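Local coordinates for farnesyl pyrophosphate synthase (Pseudomonas aeruginosa, PDB 3ZOU), which catalyses the condensation of geranyl diphosphate with isopentenyl diphosphate to give farnesyl diphosphate, probably in a magnesium-dependent reaction as in other polyprenyl synthases, at residues A[268-273]-A[286-291]; A[192-197]-A[203-208]; A[22-25]-A[29-32]. One frame throughout, in Å; residues are numbered along the deposited sequence.

Contact 1. Residues A[268-273]-A[286-291]. With 6H6 (3-(2-oxo-1,3-benzoxazol-3(2H)-yl)propanoic acid), chain G.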
ATOM      1  N   ASP A 268     -14.913  21.122  22.191  1.00 14.56           N
ATOM      2  CA  ASP A 268     -15.368  22.426  21.774  1.00 15.62           C
ATOM      3  C   ASP A 268     -14.747  22.947  20.504  1.00 14.32           C
ATOM      4  O   ASP A 268     -15.376  23.562  19.717  1.00 13.90           O
ATOM      5  CB  ASP A 268     -15.178  23.452  22.899  1.00 16.51           C
ATOM      6  CG  ASP A 268     -15.984  23.169  24.100  1.00 18.24           C
ATOM      7  OD1 ASP A 268     -16.977  22.372  24.028  1.00 16.32           O
ATOM      8  OD2 ASP A 268     -15.657  23.799  25.155  1.00 20.35           O
ATOM      9  N   LEU A 269     -13.448  22.684  20.302  1.00 14.18           N
ATOM     10  CA  LEU A 269     -12.820  23.067  19.072  1.00 15.11           C
ATOM     11  C   LEU A 269     -13.406  22.328  17.896  1.00 14.28           C
ATOM     12  O   LEU A 269     -13.607  22.913  16.872  1.00 12.97           O
ATOM     13  CB  LEU A 269     -11.299  22.789  19.165  1.00 16.93           C
ATOM     14  CG  LEU A 269     -10.502  23.685  20.073  1.00 18.70           C
ATOM     15  CD1 LEU A 269      -9.070  23.164  20.277  1.00 19.67           C
ATOM     16  CD2 LEU A 269     -10.519  25.109  19.570  1.00 20.40           C
ATOM     17  N   ALA A 270     -13.736  21.037  18.104  1.00 13.43           N
ATOM     18  CA  ALA A 270     -14.363  20.240  17.037  1.00 13.09           C
ATOM     19  C   ALA A 270     -15.721  20.826  16.655  1.00 13.60           C
ATOM     20  O   ALA A 270     -16.064  20.963  15.503  1.00 13.93           O
ATOM     21  CB  ALA A 270     -14.499  18.806  17.448  1.00 12.88           C
ATOM     22  N   LEU A 271     -16.506  21.165  17.686  1.00 12.09           N
ATOM     23  CA  LEU A 271     -17.882  21.710  17.434  1.00 13.17           C
ATOM     24  C   LEU A 271     -17.785  23.071  16.757  1.00 13.07           C
ATOM     25  O   LEU A 271     -18.513  23.346  15.839  1.00 15.28           O
ATOM     26  CB  LEU A 271     -18.637  21.813  18.748  1.00 12.35           C
ATOM     27  CG  LEU A 271     -18.990  20.450  19.369  1.00 12.98           C
ATOM     28  CD1 LEU A 271     -19.578  20.640  20.766  1.00 14.32           C
ATOM     29  CD2 LEU A 271     -19.853  19.554  18.520  1.00 14.09           C
ATOM     30  N   ALA A 272     -16.848  23.876  17.180  1.00 14.37           N
ATOM     31  CA  ALA A 272     -16.662  25.224  16.592  1.00 15.96           C
ATOM     32  C   ALA A 272     -16.263  25.138  15.125  1.00 15.63           C
ATOM     33  O   ALA A 272     -16.670  25.919  14.320  1.00 18.88           O
ATOM     34  CB  ALA A 272     -15.607  25.975  17.323  1.00 16.76           C
ATOM     35  N   ALA A 273     -15.451  24.113  14.782  1.00 15.11           N
ATOM     36  CA  ALA A 273     -15.090  23.935  13.398  1.00 14.38           C
ATOM     37  C   ALA A 273     -16.287  23.656  12.526  1.00 16.45           C
ATOM     38  O   ALA A 273     -16.237  23.951  11.347  1.00 17.05           O
ATOM     39  CB  ALA A 273     -14.132  22.777  13.267  1.00 14.16           C
ATOM     40  N   GLN A 286     -22.365  14.990  17.236  1.00 10.74           N
ATOM     41  CA  GLN A 286     -22.687  13.970  18.225  1.00 12.26           C
ATOM     42  C   GLN A 286     -21.495  13.057  18.563  1.00 11.42           C
ATOM     43  O   GLN A 286     -21.314  12.636  19.691  1.00 11.19           O
ATOM     44  CB  GLN A 286     -23.909  13.151  17.780  1.00 12.74           C
ATOM     45  CG  GLN A 286     -25.187  13.956  17.807  1.00 16.73           C
ATOM     46  CD  GLN A 286     -26.403  13.090  17.439  1.00 23.32           C
ATOM     47  OE1 GLN A 286     -26.440  11.883  17.754  1.00 27.69           O
ATOM     48  NE2 GLN A 286     -27.409  13.702  16.856  1.00 26.74           N
ATOM     49  N   LEU A 287     -20.734  12.718  17.538  1.00 12.01           N
ATOM     50  CA  LEU A 287     -19.524  11.947  17.753  1.00 11.45           C
ATOM     51  C   LEU A 287     -18.528  12.699  18.624  1.00 11.39           C
ATOM     52  O   LEU A 287     -17.995  12.105  19.524  1.00 12.23           O
ATOM     53  CB  LEU A 287     -18.870  11.587  16.394  1.00 11.89           C
ATOM     54  CG  LEU A 287     -17.572  10.792  16.575  1.00 11.90           C
ATOM     55  CD1 LEU A 287     -17.845   9.399  17.081  1.00 11.92           C
ATOM     56  CD2 LEU A 287     -16.933  10.735  15.194  1.00 11.92           C
ATOM     57  N   ALA A 288     -18.332  13.953  18.365  1.00 11.34           N
ATOM     58  CA  ALA A 288     -17.451  14.765  19.206  1.00 11.27           C
ATOM     59  C   ALA A 288     -17.824  14.746  20.669  1.00 11.71           C
ATOM     60  O   ALA A 288     -16.960  14.604  21.548  1.00 11.90           O
ATOM     61  CB  ALA A 288     -17.292  16.157  18.684  1.00 11.15           C
ATOM     62  N   ARG A 289     -19.140  14.879  20.918  1.00 11.11           N
ATOM     63  CA  ARG A 289     -19.588  14.768  22.311  1.00 11.75           C
ATOM     64  C   ARG A 289     -19.427  13.396  22.870  1.00 11.80           C
ATOM     65  O   ARG A 289     -19.002  13.203  24.041  1.00 13.08           O
ATOM     66  CB  ARG A 289     -21.038  15.254  22.372  1.00 11.65           C
ATOM     67  CG  ARG A 289     -21.174  16.697  21.937  1.00 11.82           C
ATOM     68  CD  ARG A 289     -22.521  17.309  22.330  1.00 13.13           C
ATOM     69  NE  ARG A 289     -22.675  18.607  21.731  1.00 14.22           N
ATOM     70  CZ  ARG A 289     -23.397  18.842  20.638  1.00 16.05           C
ATOM     71  NH1 ARG A 289     -23.998  17.856  20.000  1.00 16.86           N
ATOM     72  NH2 ARG A 289     -23.490  20.071  20.177  1.00 19.90           N
ATOM     73  N   TYR A 290     -19.786  12.373  22.118  1.00 11.64           N
ATOM     74  CA  TYR A 290     -19.669  10.994  22.573  1.00 13.16           C
ATOM     75  C   TYR A 290     -18.245  10.659  23.061  1.00 12.43           C
ATOM     76  O   TYR A 290     -18.062  10.005  24.080  1.00 15.34           O
ATOM     77  CB  TYR A 290     -20.038  10.023  21.453  1.00 13.05           C
ATOM     78  CG  TYR A 290     -19.685   8.612  21.770  1.00 16.44           C
ATOM     79  CD1 TYR A 290     -20.505   7.825  22.580  1.00 19.80           C
ATOM     80  CD2 TYR A 290     -18.512   8.043  21.242  1.00 18.96           C
ATOM     81  CE1 TYR A 290     -20.155   6.518  22.909  1.00 21.94           C
ATOM     82  CE2 TYR A 290     -18.156   6.766  21.591  1.00 21.51           C
ATOM     83  CZ  TYR A 290     -18.984   6.024  22.438  1.00 22.02           C
ATOM     84  OH  TYR A 290     -18.618   4.703  22.743  1.00 28.89           O
ATOM     85  N   ILE A 291     -17.261  11.151  22.292  1.00 14.08           N
ATOM     86  CA  ILE A 291     -15.872  10.801  22.564  1.00 13.02           C
ATOM     87  C   ILE A 291     -15.444  11.225  23.983  1.00 15.29           C
ATOM     88  O   ILE A 291     -14.807  10.459  24.695  1.00 17.16           O
ATOM     89  CB  ILE A 291     -14.933  11.432  21.520  1.00 13.81           C
ATOM     90  CG1 ILE A 291     -15.055  10.715  20.176  1.00 14.34           C
ATOM     91  CG2 ILE A 291     -13.494  11.380  21.966  1.00 15.61           C
ATOM     92  CD1 ILE A 291     -14.538  11.516  19.038  1.00 14.19           C
TER
HETATM   93  O   6H6 G1299     -21.046   0.011  22.201  0.90 46.37           O
HETATM   94  N1  6H6 G1299     -20.624   3.766  20.438  0.90 27.88           N
HETATM   95  O1  6H6 G1299     -22.687   4.630  20.968  0.90 30.44           O
HETATM   96  C2  6H6 G1299     -21.612   4.649  20.335  0.90 28.46           C
HETATM   97  O2  6H6 G1299     -21.270   5.582  19.411  0.90 24.29           O
HETATM   98  C3  6H6 G1299     -20.037   5.279  18.974  0.90 21.50           C
HETATM   99  C4  6H6 G1299     -19.248   5.932  18.049  0.90 20.43           C
HETATM  100  C5  6H6 G1299     -18.009   5.357  17.784  0.90 19.37           C
HETATM  101  C6  6H6 G1299     -17.606   4.192  18.431  0.90 19.71           C
HETATM  102  C7  6H6 G1299     -18.391   3.526  19.348  0.90 22.05           C
HETATM  103  C8  6H6 G1299     -19.622   4.103  19.622  0.90 23.68           C
HETATM  104  C9  6H6 G1299     -20.657   2.585  21.288  0.90 33.21           C
HETATM  105  C10 6H6 G1299     -21.460   1.562  20.452  0.90 36.01           C
HETATM  106  C11 6H6 G1299     -21.361   0.139  21.000  0.90 44.71           C
HETATM  107  OXT 6H6 G1299     -21.652  -0.788  20.207  0.90 50.91           O
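Ala270 and Ala288 meet methyl to methyl, CB to CB at 4.0 Å, where helix 256-273 packs beside helix 282-293. Segments 268-273 and 286-291 run almost exactly antiparallel, at 177°, with their axes 9.3 Å apart. Their small side chains let the backbones approach closely, and the CA atoms of Ala270 and Ala288 lie 6.6 Å from each other. Leu271 widens this apolar patch: its CD2 reaches the Ala288 CB at 4.3 Å.

A second kind of packing sets Leu271 against a charged group. Its CD2 lies over one face of the Arg289 guanidinium, displaced toward the rim, while Leu271 CD1 comes within 3.8 Å of Arg289 NE. The arginine chain, extended from CG to NE, crosses the leucine at about a right angle.

On helix 282-293, Tyr290 and Leu287 turn to the bound 6H6. The benzoxazolone lies over one face of the Tyr290 ring, its O2 3.7 Å above the ring plane and over the centre. Tyr290 OH approaches N1 of 6H6 to 3.2 Å, and Leu287 CD1 touches C4 of 6H6 at 3.9 Å. Van der Waals contact therefore joins the two segments, whereas Tyr290 meets the fragment by ring face and hydroxyl, with Leu287 adding an apolar touch.

Contact 2. Residues A[192-197]-A[203-208]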
ATOM      1  N   LEU A 192     -11.696  12.127   2.873  1.00  9.54           N
ATOM      2  CA  LEU A 192     -12.168  11.273   1.795  1.00 10.39           C
ATOM      3  C   LEU A 192     -13.698  11.276   1.714  1.00  9.75           C
ATOM      4  O   LEU A 192     -14.233  11.275   0.618  1.00 10.37           O
ATOM      5  CB  LEU A 192     -11.627   9.865   1.970  1.00 10.38           C
ATOM      6  CG  LEU A 192     -10.365   9.580   1.179  1.00 11.25           C
ATOM      7  CD1 LEU A 192      -9.217  10.500   1.486  1.00 11.53           C
ATOM      8  CD2 LEU A 192      -9.950   8.124   1.385  1.00 12.00           C
ATOM      9  N   GLY A 193     -14.347  11.231   2.875  1.00 10.43           N
ATOM     10  CA  GLY A 193     -15.832  11.302   2.851  1.00 10.84           C
ATOM     11  C   GLY A 193     -16.275  12.631   2.290  1.00 12.17           C
ATOM     12  O   GLY A 193     -17.216  12.679   1.488  1.00 12.26           O
ATOM     13  N   ALA A 194     -15.580  13.708   2.641  1.00 11.26           N
ATOM     14  CA  ALA A 194     -15.919  15.043   2.145  1.00 10.74           C
ATOM     15  C   ALA A 194     -15.736  15.084   0.637  1.00 11.59           C
ATOM     16  O   ALA A 194     -16.530  15.612  -0.117  1.00 13.25           O
ATOM     17  CB  ALA A 194     -15.087  16.097   2.837  1.00 11.29           C
ATOM     18  N   LEU A 195     -14.644  14.479   0.132  1.00 10.28           N
ATOM     19  CA  LEU A 195     -14.431  14.468  -1.289  1.00 10.60           C
ATOM     20  C   LEU A 195     -15.523  13.683  -2.021  1.00 12.72           C
ATOM     21  O   LEU A 195     -15.894  14.052  -3.124  1.00 13.11           O
ATOM     22  CB  LEU A 195     -12.998  13.891  -1.575  1.00 11.01           C
ATOM     23  CG  LEU A 195     -11.827  14.824  -1.250  1.00 10.97           C
ATOM     24  CD1 LEU A 195     -10.548  14.033  -1.200  1.00 11.25           C
ATOM     25  CD2 LEU A 195     -11.723  15.991  -2.236  1.00 12.23           C
ATOM     26  N   ALA A 196     -15.957  12.584  -1.431  1.00 12.13           N
ATOM     27  CA  ALA A 196     -16.952  11.705  -1.964  1.00 13.20           C
ATOM     28  C   ALA A 196     -18.309  12.422  -2.049  1.00 14.49           C
ATOM     29  O   ALA A 196     -19.135  11.949  -2.827  1.00 14.69           O
ATOM     30  CB  ALA A 196     -17.136  10.450  -1.116  1.00 13.45           C
ATOM     31  N   SER A 197     -18.498  13.466  -1.283  1.00 14.31           N
ATOM     32  CA  SER A 197     -19.803  14.218  -1.362  1.00 14.43           C
ATOM     33  C   SER A 197     -20.024  14.839  -2.756  1.00 16.79           C
ATOM     34  O   SER A 197     -21.191  15.066  -3.132  1.00 17.97           O
ATOM     35  CB  SER A 197     -19.858  15.342  -0.366  1.00 13.63           C
ATOM     36  OG  SER A 197     -19.028  16.441  -0.672  1.00 14.82           O
ATOM     37  N   ALA A 203     -12.811  25.895   1.944  1.00 16.70           N
ATOM     38  CA  ALA A 203     -13.137  26.307   3.276  1.00 15.94           C
ATOM     39  C   ALA A 203     -13.804  25.156   4.038  1.00 14.21           C
ATOM     40  O   ALA A 203     -13.527  24.993   5.219  1.00 15.60           O
ATOM     41  CB  ALA A 203     -14.055  27.512   3.223  1.00 19.11           C
ATOM     42  N   SER A 204     -14.720  24.437   3.410  1.00 15.39           N
ATOM     43  CA  SER A 204     -15.349  23.311   4.145  0.50 15.22           C
ATOM     44  C   SER A 204     -14.366  22.214   4.456  1.00 14.75           C
ATOM     45  O   SER A 204     -14.411  21.613   5.547  1.00 14.35           O
ATOM     46  CB  SER A 204     -16.499  22.719   3.411  0.50 15.35           C
ATOM     47  OG  SER A 204     -17.549  23.639   3.315  0.50 16.04           O
ATOM     48  N   LEU A 205     -13.468  21.936   3.511  1.00 15.91           N
ATOM     49  CA  LEU A 205     -12.405  20.965   3.809  1.00 15.56           C
ATOM     50  C   LEU A 205     -11.508  21.370   4.948  1.00 16.16           C
ATOM     51  O   LEU A 205     -11.149  20.563   5.763  1.00 15.23           O
ATOM     52  CB  LEU A 205     -11.562  20.697   2.565  1.00 18.28           C
ATOM     53  CG  LEU A 205     -12.283  19.979   1.429  1.00 19.96           C
ATOM     54  CD1 LEU A 205     -11.359  19.732   0.225  1.00 21.94           C
ATOM     55  CD2 LEU A 205     -12.852  18.629   1.852  1.00 20.91           C
ATOM     56  N   ALA A 206     -11.166  22.642   5.048  1.00 13.93           N
ATOM     57  CA  ALA A 206     -10.316  23.109   6.082  1.00 15.33           C
ATOM     58  C   ALA A 206     -11.030  22.969   7.437  1.00 14.26           C
ATOM     59  O   ALA A 206     -10.418  22.632   8.456  1.00 16.41           O
ATOM     60  CB  ALA A 206      -9.905  24.557   5.818  1.00 15.07           C
ATOM     61  N   ALA A 207     -12.320  23.352   7.459  1.00 14.88           N
ATOM     62  CA  ALA A 207     -13.088  23.211   8.671  1.00 13.12           C
ATOM     63  C   ALA A 207     -13.187  21.797   9.137  1.00 13.49           C
ATOM     64  O   ALA A 207     -13.055  21.509  10.306  1.00 13.18           O
ATOM     65  CB  ALA A 207     -14.494  23.783   8.451  1.00 14.63           C
ATOM     66  N   LEU A 208     -13.445  20.922   8.199  1.00 13.44           N
ATOM     67  CA  LEU A 208     -13.522  19.497   8.519  1.00 13.71           C
ATOM     68  C   LEU A 208     -12.205  18.948   8.968  1.00 12.79           C
ATOM     69  O   LEU A 208     -12.129  18.079   9.861  1.00 13.31           O
ATOM     70  CB  LEU A 208     -14.140  18.716   7.326  1.00 12.58           C
ATOM     71  CG  LEU A 208     -15.646  18.807   7.128  1.00 14.08           C
ATOM     72  CD1 LEU A 208     -16.005  18.246   5.780  1.00 15.24           C
ATOM     73  CD2 LEU A 208     -16.457  18.103   8.219  1.00 13.84           C
TER
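Ala194 presents its CB to two leucines one turn apart on the facing helix: Leu205 CD2 lies 3.5 Å from it and Leu208 CD1 3.8 Å. The single methyl thus meets one branch of each leucine, with a tight approach on the Leu205 side. Leu195 adds a looser contact, its CD2 reaching Leu205 CD1 at 4.5 Å, so that the two branches of Leu205 serve neighbouring residues of helix 171-196.

Both leucines of helix 202-227 carry CG anti to the carbonyl carbon (chi1 -67° in Leu205), an arrangement that swings their methyl ends across to Ala194. The nearest CA atoms, those of Ala194 and Leu205, are 7.1 Å apart, and the axes of segments 192-196 and 203-208 stand 10.6 Å from each other.

Behind this shell, Ser197 bonds back to the carbonyl of Ala194. Ser197 OG donates to Ala194 O at 2.7 Å, in the carbonyl plane with a C=O...OG angle of 150°, and the Ser197 backbone N bonds the same oxygen, so two donors grip one carbonyl. Ser197 OG is also bonded to Arg199 N in the connecting turn. Leu59 packs on Ala194 and Ser197, and Met141 of helix 135-149 touches Leu195.

The two segments form a helical hairpin: a short turn joins neighbouring helices, and segments 192-196 and 203-208 run antiparallel at 154°, an arrangement typical of the all-helical polyprenyl synthase fold, in which successive long antiparallel helices surround the active-site cavity.

Contact 3. Residues A[22-25]-A[29-32]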
ATOM      1  N   PHE A  22     -13.271 -10.203   0.274  1.00 14.43           N
ATOM      2  CA  PHE A  22     -12.357 -11.276   0.761  1.00 14.38           C
ATOM      3  C   PHE A  22     -12.583 -12.609   0.105  1.00 17.09           C
ATOM      4  O   PHE A  22     -12.375 -13.668   0.723  1.00 20.09           O
ATOM      5  CB  PHE A  22     -12.336 -11.356   2.308  1.00 14.73           C
ATOM      6  CG  PHE A  22     -12.058 -10.046   2.941  1.00 14.32           C
ATOM      7  CD1 PHE A  22     -10.896  -9.366   2.614  1.00 16.60           C
ATOM      8  CD2 PHE A  22     -12.921  -9.443   3.844  1.00 14.86           C
ATOM      9  CE1 PHE A  22     -10.615  -8.123   3.177  1.00 15.42           C
ATOM     10  CE2 PHE A  22     -12.651  -8.221   4.394  1.00 16.09           C
ATOM     11  CZ  PHE A  22     -11.492  -7.537   4.031  1.00 14.69           C
ATOM     12  N   VAL A  23     -12.912 -12.594  -1.192  1.00 18.60           N
ATOM     13  CA  VAL A  23     -13.144 -13.853  -1.907  1.00 19.06           C
ATOM     14  C   VAL A  23     -11.900 -14.114  -2.733  1.00 15.66           C
ATOM     15  O   VAL A  23     -11.529 -13.341  -3.590  1.00 16.47           O
ATOM     16  CB  VAL A  23     -14.423 -13.797  -2.790  1.00 25.44           C
ATOM     17  CG1 VAL A  23     -14.586 -15.122  -3.505  1.00 29.38           C
ATOM     18  CG2 VAL A  23     -15.666 -13.478  -1.964  1.00 24.95           C
ATOM     19  N   ALA A  24     -11.228 -15.220  -2.433  1.00 16.74           N
ATOM     20  CA  ALA A  24     -10.026 -15.594  -3.120  1.00 16.21           C
ATOM     21  C   ALA A  24     -10.323 -15.874  -4.568  1.00 17.87           C
ATOM     22  O   ALA A  24     -11.329 -16.551  -4.845  1.00 18.88           O
ATOM     23  CB  ALA A  24      -9.410 -16.848  -2.495  1.00 16.61           C
ATOM     24  N   PRO A  25      -9.495 -15.362  -5.469  1.00 18.64           N
ATOM     25  CA  PRO A  25      -9.777 -15.633  -6.901  1.00 20.37           C
ATOM     26  C   PRO A  25      -9.462 -17.049  -7.347  1.00 21.28           C
ATOM     27  O   PRO A  25      -9.876 -17.448  -8.455  1.00 23.00           O
ATOM     28  CB  PRO A  25      -8.901 -14.635  -7.649  1.00 22.42           C
ATOM     29  CG  PRO A  25      -7.927 -14.099  -6.681  1.00 21.43           C
ATOM     30  CD  PRO A  25      -8.386 -14.392  -5.286  1.00 19.49           C
ATOM     31  N   LEU A  29      -5.148 -19.533  -2.943  1.00 14.21           N
ATOM     32  CA  LEU A  29      -5.137 -18.256  -2.174  1.00 13.84           C
ATOM     33  C   LEU A  29      -6.164 -18.227  -1.084  1.00 15.17           C
ATOM     34  O   LEU A  29      -6.318 -17.230  -0.385  1.00 13.05           O
ATOM     35  CB  LEU A  29      -5.320 -17.086  -3.150  1.00 13.83           C
ATOM     36  CG  LEU A  29      -4.250 -16.891  -4.241  1.00 13.54           C
ATOM     37  CD1 LEU A  29      -4.691 -15.802  -5.197  1.00 14.95           C
ATOM     38  CD2 LEU A  29      -2.868 -16.609  -3.659  1.00 15.28           C
ATOM     39  N   GLN A  30      -6.886 -19.350  -0.848  1.00 14.25           N
ATOM     40  CA  GLN A  30      -7.935 -19.348   0.127  1.00 15.03           C
ATOM     41  C   GLN A  30      -7.480 -18.980   1.512  1.00 14.27           C
ATOM     42  O   GLN A  30      -8.127 -18.207   2.198  1.00 12.53           O
ATOM     43  CB  GLN A  30      -8.603 -20.728   0.162  1.00 18.42           C
ATOM     44  CG  GLN A  30      -9.639 -20.779  -0.931  1.00 24.65           C
ATOM     45  CD  GLN A  30     -10.350 -22.100  -1.027  1.00 30.38           C
ATOM     46  OE1 GLN A  30      -9.874 -23.115  -0.532  1.00 34.81           O
ATOM     47  NE2 GLN A  30     -11.479 -22.092  -1.719  1.00 37.26           N
ATOM     48  N   ARG A  31      -6.354 -19.522   1.944  1.00 12.27           N
ATOM     49  CA  ARG A  31      -5.952 -19.279   3.354  1.00 12.72           C
ATOM     50  C   ARG A  31      -5.535 -17.819   3.543  1.00 12.55           C
ATOM     51  O   ARG A  31      -5.870 -17.212   4.570  1.00 12.43           O
ATOM     52  CB  ARG A  31      -4.800 -20.207   3.745  1.00 13.00           C
ATOM     53  CG  ARG A  31      -4.456 -20.191   5.225  1.00 12.53           C
ATOM     54  CD  ARG A  31      -3.441 -21.282   5.572  1.00 13.84           C
ATOM     55  NE  ARG A  31      -3.088 -21.390   6.977  1.00 13.47           N
ATOM     56  CZ  ARG A  31      -2.108 -20.740   7.544  1.00 15.77           C
ATOM     57  NH1 ARG A  31      -1.447 -19.782   6.877  1.00 16.39           N
ATOM     58  NH2 ARG A  31      -1.845 -20.946   8.822  1.00 16.61           N
ATOM     59  N   LEU A  32      -4.842 -17.254   2.558  1.00 10.99           N
ATOM     60  CA  LEU A  32      -4.479 -15.838   2.643  1.00 10.95           C
ATOM     61  C   LEU A  32      -5.677 -14.934   2.767  1.00  9.65           C
ATOM     62  O   LEU A  32      -5.709 -14.055   3.623  1.00  9.71           O
ATOM     63  CB  LEU A  32      -3.650 -15.483   1.379  1.00 10.90           C
ATOM     64  CG  LEU A  32      -3.305 -13.982   1.269  1.00 11.36           C
ATOM     65  CD1 LEU A  32      -2.367 -13.560   2.375  1.00 11.08           C
ATOM     66  CD2 LEU A  32      -2.712 -13.692  -0.106  1.00 11.57           C
TER
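The backbone of 22-25 is an irregular length of loop that passes the start of helix 30-40, its closest CA pair being Ala24 and Gln30 at 5.4 Å. Ala24 points its CB at that helix start, where the methyl lies 3.8 Å from Leu29 O and 3.9 Å from Gln30 CA. Ala24 CB also meets Leu29 CB at 4.1 Å, so one small side chain packs against backbone and side chain together. The Gln30 chain contributes its aliphatic CG, 4.2 Å from Ala24 CB.

Pro25 and Leu29 make the second patch. The leucine carries its CG anti to the carbonyl carbon (chi1 -61°), and Leu29 CD1 lies 3.9 Å from Pro25 CG and 4.0 Å from Pro25 CD. The two side chains pass at an oblique angle.

Apolar packing thus closes the loop between helices 3-19 and 30-40. Tyr33, a turn further along helix 30-40, touches both Ala24 and Pro25, and Arg31 forms a salt bridge with Asp106, in the link between helices 101-104 and 107-126. The second subunit covers part of this corner: its Ala152 packs on Pro25, its Gly156 on Leu29 and its Ser151 on Leu32, placing the loop at the dimer interface.

How the contacts relate
Along the chain the order is contact 3, contact 2, contact 1, each closing before the next opens. Contacts 1 and 2 are neighbours, with centres 16 Å apart, and they touch where Ala273 O meets Ala207 CB at 3.4 Å; helix 202-227 extends from contact 2 to pack Tyr211 and Ile215 against contact 1. Contact 3 stands apart: its centre is about 40 Å from that of contact 1, on the opposite side of the chain's centre, and about 35 Å from that of contact 2. The three pairings thus join different parts of one helical fold: contact 3 at the subunit interface, contact 2 at a helical hairpin, and contact 1 among the C-terminal helices, contributing to the fragment pocket.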